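Local coordinates for protein beta-lactamase Mb2281c (Mycobacterium bovis, PDB 3I7J) that probably hydrolyses beta-lactams or related substrates as a serine enzyme of the beta-lactamase and penicillin-binding protein superfamily, at residues A[2-6]-A[266-271]; A[17-22]-A[241-246]; A[48-53]-A[122-127]; A[73-78]-A[200-204]. All blocks are in the same frame, centred on the assembly; numbering follows the deposited sequence.

Contact 1. Residues A[2-6]-A[266-271]; sequences TALEV and AVLAEY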
loop_
_atom_site.group_PDB
_atom_site.type_symbol
_atom_site.label_atom_id
_atom_site.label_comp_id
_atom_site.label_asym_id
_atom_site.label_seq_id
_atom_site.Cartn_x
_atom_site.Cartn_y
_atom_site.Cartn_z
ATOM N N THR A 2 21.157 7.383 10.793
ATOM C CA THR A 2 22.268 6.410 10.582
ATOM C C THR A 2 21.749 5.118 9.962
ATOM O O THR A 2 22.404 4.518 9.109
ATOM C CB THR A 2 22.960 6.053 11.919
ATOM O OG1 THR A 2 23.373 7.255 12.580
ATOM C CG2 THR A 2 24.178 5.167 11.671
ATOM N N ALA A 3 20.566 4.691 10.388
ATOM C CA ALA A 3 19.983 3.461 9.875
ATOM C C ALA A 3 19.850 3.451 8.355
ATOM O O ALA A 3 20.159 2.450 7.715
ATOM C CB ALA A 3 18.624 3.221 10.519
ATOM N N LEU A 4 19.392 4.555 7.774
ATOM C CA LEU A 4 19.222 4.612 6.329
ATOM C C LEU A 4 20.538 4.547 5.551
ATOM O O LEU A 4 20.539 4.307 4.346
ATOM C CB LEU A 4 18.459 5.881 5.924
ATOM C CG LEU A 4 17.053 6.075 6.499
ATOM C CD1 LEU A 4 16.431 7.296 5.866
ATOM C CD2 LEU A 4 16.186 4.836 6.234
ATOM N N GLU A 5 21.660 4.752 6.231
ATOM C CA GLU A 5 22.943 4.716 5.548
ATOM C C GLU A 5 23.256 3.331 4.994
ATOM O O GLU A 5 24.005 3.194 4.027
ATOM C CB GLU A 5 24.050 5.177 6.488
ATOM C CG GLU A 5 23.885 6.617 6.928
ATOM C CD GLU A 5 24.990 7.066 7.863
ATOM O OE1 GLU A 5 26.169 6.969 7.470
ATOM O OE2 GLU A 5 24.678 7.512 8.986
ATOM N N VAL A 6 22.665 2.300 5.586
ATOM C CA VAL A 6 22.910 0.947 5.116
ATOM C C VAL A 6 22.554 0.813 3.634
ATOM O O VAL A 6 22.957 -0.143 2.981
ATOM C CB VAL A 6 22.077 -0.083 5.908
ATOM C CG1 VAL A 6 20.590 0.056 5.551
ATOM C CG2 VAL A 6 22.575 -1.492 5.607
ATOM N N ALA A 266 16.226 -1.572 12.338
ATOM C CA ALA A 266 17.240 -0.562 12.611
ATOM C C ALA A 266 16.531 0.783 12.753
ATOM O O ALA A 266 16.816 1.559 13.668
ATOM C CB ALA A 266 18.259 -0.509 11.472
ATOM N N VAL A 267 15.592 1.049 11.851
ATOM C CA VAL A 267 14.838 2.293 11.900
ATOM C C VAL A 267 13.972 2.372 13.167
ATOM O O VAL A 267 13.911 3.417 13.810
ATOM C CB VAL A 267 13.974 2.462 10.618
ATOM C CG1 VAL A 267 12.925 3.548 10.807
ATOM C CG2 VAL A 267 14.884 2.847 9.453
ATOM N N LEU A 268 13.322 1.275 13.538
ATOM C CA LEU A 268 12.501 1.288 14.739
ATOM C C LEU A 268 13.348 1.527 15.984
ATOM O O LEU A 268 13.012 2.361 16.813
ATOM C CB LEU A 268 11.749 -0.033 14.895
ATOM C CG LEU A 268 10.627 -0.331 13.897
ATOM C CD1 LEU A 268 10.223 -1.782 14.038
ATOM C CD2 LEU A 268 9.441 0.594 14.119
ATOM N N ALA A 269 14.443 0.790 16.117
ATOM C CA ALA A 269 15.308 0.929 17.278
ATOM C C ALA A 269 15.887 2.338 17.433
ATOM O O ALA A 269 16.037 2.827 18.546
ATOM C CB ALA A 269 16.439 -0.095 17.213
ATOM N N GLU A 270 16.206 2.991 16.322
ATOM C CA GLU A 270 16.789 4.325 16.377
ATOM C C GLU A 270 15.811 5.495 16.491
ATOM O O GLU A 270 16.074 6.448 17.220
ATOM C CB GLU A 270 17.711 4.527 15.162
ATOM C CG GLU A 270 18.088 5.977 14.880
ATOM C CD GLU A 270 19.159 6.119 13.799
ATOM O OE1 GLU A 270 19.135 5.354 12.809
ATOM O OE2 GLU A 270 20.021 7.014 13.928
ATOM N N TYR A 271 14.676 5.427 15.801
ATOM C CA TYR A 271 13.712 6.531 15.828
ATOM C C TYR A 271 12.470 6.388 16.718
ATOM O O TYR A 271 11.743 7.360 16.920
ATOM C CB TYR A 271 13.288 6.849 14.394
ATOM C CG TYR A 271 14.454 7.251 13.517
ATOM C CD1 TYR A 271 14.939 8.554 13.525
ATOM C CD2 TYR A 271 15.099 6.315 12.712
ATOM C CE1 TYR A 271 16.042 8.916 12.753
ATOM C CE2 TYR A 271 16.204 6.668 11.936
ATOM C CZ TYR A 271 16.666 7.975 11.966
ATOM O OH TYR A 271 17.756 8.340 11.206
HETATM O O HOH W 1 19.140 7.325 9.170
#
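Ala-3 packs its methyl group into the side of helix 256-271, where CB lies 3.9 Å from CB of Ala-266 and as far from CG2 of Val-267. The same Val-267 methyl also receives Leu-4, whose CD2 approaches to 4.0 Å; Leu-4 runs on from there to Ala-17 and Val-19 of the central sheet. Further along the helix the Tyr-271 ring turns its edge, at CE2, to the Ala-3 methyl, while the CG methylene of Glu-270 lies against one face of that ring.

Outward from this apolar patch the contact becomes polar. The Glu-270 side chain leaves with CG anti to the backbone N (chi1 164°) and continues extended, which carries its carboxylate across to the start of the chain. OE1 accepts the backbone N-H of Ala-3 through its syn lone pair, N to OE1 2.9 Å, and OE2 takes a weak bond from Thr-2 N at 3.4 Å. A water joins the two segments beside this pair: it accepts from Thr-2 N at 2.6 Å and from Leu-4 N, and pairs with Tyr-271 OH at 2.7 Å, lying in the plane of the phenol at its edge.

One carboxylate and one bridging water thus serve the N-H groups at the start of the 3-10 segment that includes Ala-3 and Leu-4, and the negative charge of Glu-270 probably suits the positive end of that turn's dipole.

Contact 2. Residues A[17-22]-A[241-246]; sequences AAVIGP and DLALVV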
loop_
_atom_site.group_PDB
_atom_site.type_symbol
_atom_site.label_atom_id
_atom_site.label_comp_id
_atom_site.label_asym_id
_atom_site.label_seq_id
_atom_site.Cartn_x
_atom_site.Cartn_y
_atom_site.Cartn_z
ATOM N N ALA A 17 15.352 6.646 0.553
ATOM C CA ALA A 17 14.470 6.301 1.645
ATOM C C ALA A 17 14.226 7.465 2.579
ATOM O O ALA A 17 14.947 8.466 2.553
ATOM C CB ALA A 17 15.043 5.126 2.425
ATOM N N ALA A 18 13.202 7.316 3.413
ATOM C CA ALA A 18 12.835 8.338 4.370
ATOM C C ALA A 18 12.102 7.741 5.561
ATOM O O ALA A 18 11.309 6.809 5.420
ATOM C CB ALA A 18 11.953 9.384 3.694
ATOM N N VAL A 19 12.391 8.274 6.742
ATOM C CA VAL A 19 11.721 7.850 7.956
ATOM C C VAL A 19 10.794 9.020 8.252
ATOM O O VAL A 19 11.226 10.176 8.265
ATOM C CB VAL A 19 12.689 7.683 9.141
ATOM C CG1 VAL A 19 11.900 7.291 10.395
ATOM C CG2 VAL A 19 13.741 6.628 8.823
ATOM N N ILE A 20 9.518 8.719 8.464
ATOM C CA ILE A 20 8.524 9.749 8.739
ATOM C C ILE A 20 7.876 9.537 10.103
ATOM O O ILE A 20 7.602 8.407 10.515
ATOM C CB ILE A 20 7.392 9.754 7.664
ATOM C CG1 ILE A 20 7.994 9.935 6.267
ATOM C CG2 ILE A 20 6.387 10.865 7.950
ATOM C CD1 ILE A 20 8.652 8.678 5.714
ATOM N N GLY A 21 7.648 10.642 10.798
ATOM C CA GLY A 21 7.012 10.607 12.096
ATOM C C GLY A 21 5.849 11.570 11.985
ATOM O O GLY A 21 5.730 12.260 10.968
ATOM N N PRO A 22 4.976 11.648 12.995
ATOM C CA PRO A 22 3.827 12.563 12.948
ATOM C C PRO A 22 4.214 14.038 12.762
ATOM O O PRO A 22 3.413 14.847 12.286
ATOM C CB PRO A 22 3.125 12.297 14.277
ATOM C CG PRO A 22 4.261 11.894 15.178
ATOM C CD PRO A 22 5.069 10.980 14.302
ATOM N N ASP A 241 4.373 4.568 15.921
ATOM C CA ASP A 241 3.982 5.866 15.373
ATOM C C ASP A 241 5.137 6.310 14.476
ATOM O O ASP A 241 5.663 7.416 14.609
ATOM C CB ASP A 241 3.748 6.887 16.499
ATOM C CG ASP A 241 2.768 7.987 16.108
ATOM O OD1 ASP A 241 1.979 7.786 15.158
ATOM O OD2 ASP A 241 2.763 9.054 16.762
ATOM N N LEU A 242 5.537 5.423 13.572
ATOM C CA LEU A 242 6.633 5.698 12.651
ATOM C C LEU A 242 6.306 5.108 11.277
ATOM O O LEU A 242 5.542 4.147 11.172
ATOM C CB LEU A 242 7.918 5.065 13.191
ATOM C CG LEU A 242 9.182 5.900 13.407
ATOM C CD1 LEU A 242 8.875 7.191 14.137
ATOM C CD2 LEU A 242 10.175 5.056 14.196
ATOM N N ALA A 243 6.893 5.680 10.231
ATOM C CA ALA A 243 6.678 5.197 8.873
ATOM C C ALA A 243 8.018 5.105 8.158
ATOM O O ALA A 243 8.933 5.889 8.421
ATOM C CB ALA A 243 5.750 6.137 8.114
ATOM N N LEU A 244 8.138 4.139 7.258
ATOM C CA LEU A 244 9.372 3.978 6.506
ATOM C C LEU A 244 9.048 3.780 5.046
ATOM O O LEU A 244 8.201 2.965 4.696
ATOM C CB LEU A 244 10.180 2.776 7.020
ATOM C CG LEU A 244 11.389 2.362 6.164
ATOM C CD1 LEU A 244 12.394 3.505 6.070
ATOM C CD2 LEU A 244 12.043 1.123 6.768
ATOM N N VAL A 245 9.712 4.553 4.200
ATOM C CA VAL A 245 9.526 4.453 2.764
ATOM C C VAL A 245 10.869 4.085 2.139
ATOM O O VAL A 245 11.875 4.744 2.404
ATOM C CB VAL A 245 9.069 5.799 2.151
ATOM C CG1 VAL A 245 9.229 5.754 0.642
ATOM C CG2 VAL A 245 7.605 6.078 2.509
ATOM N N VAL A 246 10.895 3.023 1.340
ATOM C CA VAL A 246 12.117 2.619 0.651
ATOM C C VAL A 246 11.824 2.318 -0.814
ATOM O O VAL A 246 10.955 1.505 -1.128
ATOM C CB VAL A 246 12.788 1.358 1.274
ATOM C CG1 VAL A 246 13.947 0.905 0.386
ATOM C CG2 VAL A 246 13.326 1.668 2.671
#
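Asp-241 meets Pro-22 where the strand pair begins, its OD2 lying 3.6 Å from CG of the proline ring; the same carboxylate oxygen is held by a salt bridge to Arg-165. With CG anti to the backbone N (chi1 -153°), the Asp-241 side chain reaches Pro-22. Asp-241 and Leu-242 both face Asp-237 on the next strand, forming a G1 beta bulge. Leu-242 sets its branch carbon CG near CG1 of Val-19, and its CA-H points to Ile-20 O.

Regular antiparallel pairing follows. Ala-243 and Ile-20 form a hydrogen-bonded pair, with Ala-243 N to Ile-20 O at 2.8 Å and Ile-20 N to Ala-243 O at 2.9 Å; the latter donor stands 32° out of the carbonyl plane. Their CB atoms are 4.0 Å apart. Leu-244, in a non-hydrogen-bonded pair with Val-19, leans CD1 to within 3.5 Å of Ala-18 O. Val-245 forms a second hydrogen-bonded pair with Ala-18: its N bonds Ala-18 O at 3.0 Å almost in line with the carbonyl, Ala-18 N also bonds Val-245 O, and its CG2 meets CD1 of Ile-20. Val-246 closes the run by setting CG2 on the Ala-17 methyl.

Ala-18, Ala-243 and Val-245 face helix 153-164, whereas Val-19 and Leu-244 pack on helix 256-271. Strands 24-29 and 232-237 flank the pair, placing it within the six-stranded antiparallel sheet.

Contact 3. Residues A[48-53]-A[122-127]; sequences RAAQVA and YLTEAV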
loop_
_atom_site.group_PDB
_atom_site.type_symbol
_atom_site.label_atom_id
_atom_site.label_comp_id
_atom_site.label_asym_id
_atom_site.label_seq_id
_atom_site.Cartn_x
_atom_site.Cartn_y
_atom_site.Cartn_z
ATOM N N ARG A 48 -6.459 4.590 -1.066
ATOM C CA ARG A 48 -6.805 5.828 -0.384
ATOM C C ARG A 48 -7.780 6.632 -1.235
ATOM O O ARG A 48 -8.663 7.321 -0.711
ATOM C CB ARG A 48 -5.558 6.658 -0.095
ATOM C CG ARG A 48 -5.803 7.792 0.888
ATOM C CD ARG A 48 -6.272 7.245 2.218
ATOM N NE ARG A 48 -5.667 7.944 3.345
ATOM C CZ ARG A 48 -5.652 7.462 4.580
ATOM N NH1 ARG A 48 -5.089 8.156 5.556
ATOM N NH2 ARG A 48 -6.197 6.275 4.831
ATOM N N ALA A 49 -7.617 6.541 -2.551
ATOM C CA ALA A 49 -8.501 7.239 -3.475
ATOM C C ALA A 49 -9.903 6.627 -3.375
ATOM O O ALA A 49 -10.908 7.347 -3.391
ATOM C CB ALA A 49 -7.971 7.122 -4.898
ATOM N N ALA A 50 -9.969 5.298 -3.261
ATOM C CA ALA A 50 -11.257 4.606 -3.136
ATOM C C ALA A 50 -11.918 4.930 -1.789
ATOM O O ALA A 50 -13.143 4.947 -1.677
ATOM C CB ALA A 50 -11.070 3.097 -3.274
ATOM N N GLN A 51 -11.091 5.171 -0.775
ATOM C CA GLN A 51 -11.579 5.516 0.548
ATOM C C GLN A 51 -12.186 6.919 0.506
ATOM O O GLN A 51 -13.230 7.170 1.107
ATOM C CB GLN A 51 -10.441 5.470 1.561
ATOM C CG GLN A 51 -10.038 4.059 1.975
ATOM C CD GLN A 51 -8.650 4.021 2.584
ATOM O OE1 GLN A 51 -8.232 4.968 3.243
ATOM N NE2 GLN A 51 -7.932 2.923 2.371
ATOM N N VAL A 52 -11.532 7.829 -0.206
ATOM C CA VAL A 52 -12.043 9.184 -0.331
ATOM C C VAL A 52 -13.380 9.134 -1.078
ATOM O O VAL A 52 -14.318 9.844 -0.723
ATOM C CB VAL A 52 -11.059 10.100 -1.111
ATOM C CG1 VAL A 52 -11.702 11.464 -1.360
ATOM C CG2 VAL A 52 -9.770 10.277 -0.310
ATOM N N ALA A 53 -13.465 8.289 -2.108
ATOM C CA ALA A 53 -14.693 8.157 -2.891
ATOM C C ALA A 53 -15.872 7.691 -2.029
ATOM O O ALA A 53 -17.006 8.150 -2.211
ATOM C CB ALA A 53 -14.483 7.197 -4.051
ATOM N N TYR A 122 -8.853 11.178 -11.061
ATOM C CA TYR A 122 -9.547 11.127 -9.783
ATOM C C TYR A 122 -8.530 10.951 -8.658
ATOM O O TYR A 122 -8.644 11.573 -7.598
ATOM C CB TYR A 122 -10.547 9.969 -9.741
ATOM C CG TYR A 122 -11.351 9.956 -8.459
ATOM C CD1 TYR A 122 -12.518 10.713 -8.342
ATOM C CD2 TYR A 122 -10.892 9.267 -7.330
ATOM C CE1 TYR A 122 -13.203 10.794 -7.137
ATOM C CE2 TYR A 122 -11.572 9.342 -6.117
ATOM C CZ TYR A 122 -12.723 10.111 -6.030
ATOM O OH TYR A 122 -13.384 10.224 -4.835
ATOM N N LEU A 123 -7.541 10.090 -8.886
ATOM C CA LEU A 123 -6.494 9.845 -7.890
ATOM C C LEU A 123 -5.780 11.145 -7.537
ATOM O O LEU A 123 -5.564 11.454 -6.365
ATOM C CB LEU A 123 -5.470 8.836 -8.433
ATOM C CG LEU A 123 -4.151 8.717 -7.653
ATOM C CD1 LEU A 123 -4.428 8.347 -6.199
ATOM C CD2 LEU A 123 -3.271 7.667 -8.309
ATOM N N THR A 124 -5.418 11.899 -8.569
ATOM C CA THR A 124 -4.718 13.166 -8.405
ATOM C C THR A 124 -5.522 14.166 -7.580
ATOM O O THR A 124 -5.023 14.711 -6.602
ATOM C CB THR A 124 -4.404 13.796 -9.781
ATOM O OG1 THR A 124 -3.611 12.887 -10.553
ATOM C CG2 THR A 124 -3.652 15.108 -9.621
ATOM N N GLU A 125 -6.772 14.390 -7.969
ATOM C CA GLU A 125 -7.623 15.349 -7.281
ATOM C C GLU A 125 -8.074 14.926 -5.893
ATOM O O GLU A 125 -8.337 15.770 -5.038
ATOM C CB GLU A 125 -8.860 15.662 -8.131
ATOM C CG GLU A 125 -8.553 15.980 -9.589
ATOM C CD GLU A 125 -9.804 16.269 -10.410
ATOM O OE1 GLU A 125 -10.911 15.880 -9.981
ATOM O OE2 GLU A 125 -9.676 16.873 -11.493
ATOM N N ALA A 126 -8.167 13.629 -5.645
ATOM C CA ALA A 126 -8.630 13.175 -4.338
ATOM C C ALA A 126 -7.520 12.901 -3.332
ATOM O O ALA A 126 -7.738 12.980 -2.121
ATOM C CB ALA A 126 -9.489 11.922 -4.509
ATOM N N VAL A 127 -6.328 12.603 -3.830
ATOM C CA VAL A 127 -5.220 12.257 -2.954
ATOM C C VAL A 127 -3.931 13.047 -3.147
ATOM O O VAL A 127 -3.464 13.716 -2.233
ATOM C CB VAL A 127 -4.893 10.758 -3.118
ATOM C CG1 VAL A 127 -3.700 10.379 -2.265
ATOM C CG2 VAL A 127 -6.116 9.925 -2.749
#
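Tyr-122 lays its ring against helix 42-56, with CG anti to the backbone N (chi1 -176°). This conformation brings the CE2 edge to Ala-49 O, 3.4 Å away and in the ring plane, and carries OH past it to Ala-53, whose CB lies 3.3 Å from the oxygen. The hydroxyl is hydrogen-bonded to Glu-56, further along helix 42-56.

Val-52 touches both Tyr-122 and the following turn. Its first torsion (173°) sends CG1 to the Ala-126 methyl at 3.9 Å, while CG2 approaches Ala-126 O. Val-127 rests its CG2 methyl on the backbone of helix 42-56, 3.7 Å from CA of Ala-49. The Ala-49 methyl touches this group and CD1 of Leu-123, each 4.0 Å from CB. Ala-49 and Leu-123 also have the nearest CA atoms of the two segments, 5.5 Å apart, and the short helix axes cross at 70° with a closest approach of 9.1 Å. Arg-48 adds its CG methylene to Val-127 before its guanidinium leads away, where NH2 bonds Gln-51 OE1 at 2.9 Å and NE forms a salt bridge with Asp-162.

Between the helices the joint is therefore chiefly apolar and held by shape, while the polar ends of Tyr-122 and Arg-48 find their partners at its margins, so burying them need not leave those groups without bonds.

Contact 4. Residues A[73-78]-A[200-204]; sequences RHLLAH and WGLGF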
loop_
_atom_site.group_PDB
_atom_site.type_symbol
_atom_site.label_atom_id
_atom_site.label_comp_id
_atom_site.label_asym_id
_atom_site.label_seq_id
_atom_site.Cartn_x
_atom_site.Cartn_y
_atom_site.Cartn_z
ATOM N N ARG A 73 -15.703 -3.248 -0.911
ATOM C CA ARG A 73 -14.901 -3.741 0.211
ATOM C C ARG A 73 -14.141 -5.030 -0.123
ATOM O O ARG A 73 -13.006 -5.204 0.322
ATOM C CB ARG A 73 -15.772 -3.997 1.451
ATOM C CG ARG A 73 -14.963 -4.296 2.725
ATOM C CD ARG A 73 -15.809 -4.985 3.794
ATOM N NE ARG A 73 -17.026 -4.235 4.080
ATOM C CZ ARG A 73 -17.087 -3.179 4.883
ATOM N NH1 ARG A 73 -15.993 -2.745 5.499
ATOM N NH2 ARG A 73 -18.243 -2.548 5.056
ATOM N N HIS A 74 -14.766 -5.936 -0.881
ATOM C CA HIS A 74 -14.112 -7.192 -1.260
ATOM C C HIS A 74 -12.956 -6.903 -2.203
ATOM O O HIS A 74 -11.921 -7.571 -2.160
ATOM C CB HIS A 74 -15.064 -8.156 -1.989
ATOM C CG HIS A 74 -16.190 -8.672 -1.147
ATOM N ND1 HIS A 74 -17.317 -7.926 -0.874
ATOM C CD2 HIS A 74 -16.389 -9.880 -0.565
ATOM C CE1 HIS A 74 -18.164 -8.652 -0.165
ATOM N NE2 HIS A 74 -17.624 -9.842 0.035
ATOM N N LEU A 75 -13.138 -5.923 -3.081
ATOM C CA LEU A 75 -12.087 -5.582 -4.025
ATOM C C LEU A 75 -10.878 -5.002 -3.299
ATOM O O LEU A 75 -9.738 -5.373 -3.587
ATOM C CB LEU A 75 -12.613 -4.603 -5.067
ATOM C CG LEU A 75 -13.756 -5.194 -5.899
ATOM C CD1 LEU A 75 -14.335 -4.107 -6.805
ATOM C CD2 LEU A 75 -13.226 -6.363 -6.739
ATOM N N LEU A 76 -11.133 -4.113 -2.344
ATOM C CA LEU A 76 -10.072 -3.479 -1.566
ATOM C C LEU A 76 -9.293 -4.464 -0.699
ATOM O O LEU A 76 -8.079 -4.322 -0.519
ATOM C CB LEU A 76 -10.676 -2.389 -0.673
ATOM C CG LEU A 76 -11.087 -1.083 -1.365
ATOM C CD1 LEU A 76 -12.009 -0.256 -0.474
ATOM C CD2 LEU A 76 -9.832 -0.304 -1.708
ATOM N N ALA A 77 -9.998 -5.462 -0.172
ATOM C CA ALA A 77 -9.402 -6.462 0.708
ATOM C C ALA A 77 -8.981 -7.762 0.014
ATOM O O ALA A 77 -8.555 -8.706 0.676
ATOM C CB ALA A 77 -10.369 -6.781 1.851
ATOM N N HIS A 78 -9.101 -7.807 -1.309
ATOM C CA HIS A 78 -8.721 -8.989 -2.077
ATOM C C HIS A 78 -9.517 -10.235 -1.692
ATOM O O HIS A 78 -8.953 -11.318 -1.529
ATOM C CB HIS A 78 -7.219 -9.269 -1.916
ATOM C CG HIS A 78 -6.351 -8.112 -2.295
ATOM N ND1 HIS A 78 -6.204 -7.689 -3.599
ATOM C CD2 HIS A 78 -5.638 -7.247 -1.536
ATOM C CE1 HIS A 78 -5.440 -6.611 -3.626
ATOM N NE2 HIS A 78 -5.084 -6.322 -2.388
ATOM N N TRP A 200 -5.537 -8.417 5.627
ATOM C CA TRP A 200 -5.512 -7.271 4.742
ATOM C C TRP A 200 -6.553 -6.261 5.224
ATOM O O TRP A 200 -7.585 -6.634 5.787
ATOM C CB TRP A 200 -5.809 -7.716 3.305
ATOM C CG TRP A 200 -4.909 -7.087 2.273
ATOM C CD1 TRP A 200 -5.021 -5.834 1.742
ATOM C CD2 TRP A 200 -3.734 -7.667 1.688
ATOM N NE1 TRP A 200 -3.988 -5.594 0.865
ATOM C CE2 TRP A 200 -3.183 -6.703 0.812
ATOM C CE3 TRP A 200 -3.091 -8.909 1.818
ATOM C CZ2 TRP A 200 -2.015 -6.940 0.071
ATOM C CZ3 TRP A 200 -1.929 -9.143 1.079
ATOM C CH2 TRP A 200 -1.405 -8.160 0.218
ATOM N N GLY A 201 -6.267 -4.982 5.015
ATOM C CA GLY A 201 -7.193 -3.939 5.415
ATOM C C GLY A 201 -7.947 -3.502 4.177
ATOM O O GLY A 201 -8.225 -4.332 3.310
ATOM N N LEU A 202 -8.281 -2.218 4.082
ATOM C CA LEU A 202 -8.991 -1.714 2.911
ATOM C C LEU A 202 -8.001 -1.210 1.870
ATOM O O LEU A 202 -7.908 -0.008 1.617
ATOM C CB LEU A 202 -9.949 -0.578 3.298
ATOM C CG LEU A 202 -11.185 -0.929 4.130
ATOM C CD1 LEU A 202 -11.937 0.355 4.479
ATOM C CD2 LEU A 202 -12.078 -1.870 3.348
ATOM N N GLY A 203 -7.252 -2.130 1.273
ATOM C CA GLY A 203 -6.291 -1.741 0.258
ATOM C C GLY A 203 -4.871 -1.733 0.787
ATOM O O GLY A 203 -3.912 -1.729 0.020
ATOM N N PHE A 204 -4.742 -1.727 2.110
ATOM C CA PHE A 204 -3.436 -1.730 2.754
ATOM C C PHE A 204 -3.176 -3.124 3.332
ATOM O O PHE A 204 -4.058 -3.706 3.971
ATOM C CB PHE A 204 -3.395 -0.726 3.916
ATOM C CG PHE A 204 -3.836 0.675 3.555
ATOM C CD1 PHE A 204 -3.548 1.224 2.306
ATOM C CD2 PHE A 204 -4.474 1.475 4.506
ATOM C CE1 PHE A 204 -3.880 2.547 2.013
ATOM C CE2 PHE A 204 -4.809 2.797 4.226
ATOM C CZ PHE A 204 -4.511 3.334 2.975
HETATM O O HOH W 2 -3.532 -4.019 -1.449
#
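Water 2 is gripped by three groups. It accepts from Trp-200 NE1 at 2.8 Å and donates to Gly-203 O at 2.7 Å. It also pairs with His-78 NE2 at 2.9 Å, lying in the plane of the imidazole; the water, fixed by Trp-200 and Gly-203, in turn helps to hold the His-78 ring. That ring presents its CD2 edge to one face of the indole in a T-shaped stack, with planes at 81° and CD2 3.3 Å from Trp-200 NE1.

Next to the ring pair the backbones approach closely, with Leu-76 O 2.9 Å from Gly-203 N. Beside this approach Leu-76 CD1 lies 4.1 Å from Leu-202 CD2. CD2 of Leu-202 also receives CG of Arg-73, whose guanidinium goes on to Gln-181. Leu-202 is the centre of an inverse gamma turn, and Gly-203 follows with positive phi.

His-78 likewise has positive phi, ending helix 72-76 in a Schellman motif; its side chain leaves toward the indole. Both rings also meet Tyr-99, which belongs with Ser-40 and Lys-43 to what is probably the SxxK-type centre of a serine beta-lactamase-like enzyme, an arrangement consistent with the wall of its active site.

Overall arrangement
Contacts 2, 3 and 4 are buried, whereas contact 1 is partly buried, its centre about 22 Å from that of the chain. Contacts 1 and 2 form one continuous region, because Val-267 and Tyr-271 of helix 256-271 pack on Val-19 and Leu-242 of the sheet. Contacts 3 and 4 meet in the helical part, where Gln-51 NE2 probably bonds Leu-202 O and Ala-50 packs on Leu-76. The two groups do not touch: the nearest atoms of contacts 2 and 3 are about 11 Å apart. Chemistry follows place: backbone bonds dominate in the sheet, apolar shape between helices, carboxylate and water at the chain ends, and ring stacking with water near the probable catalytic centre.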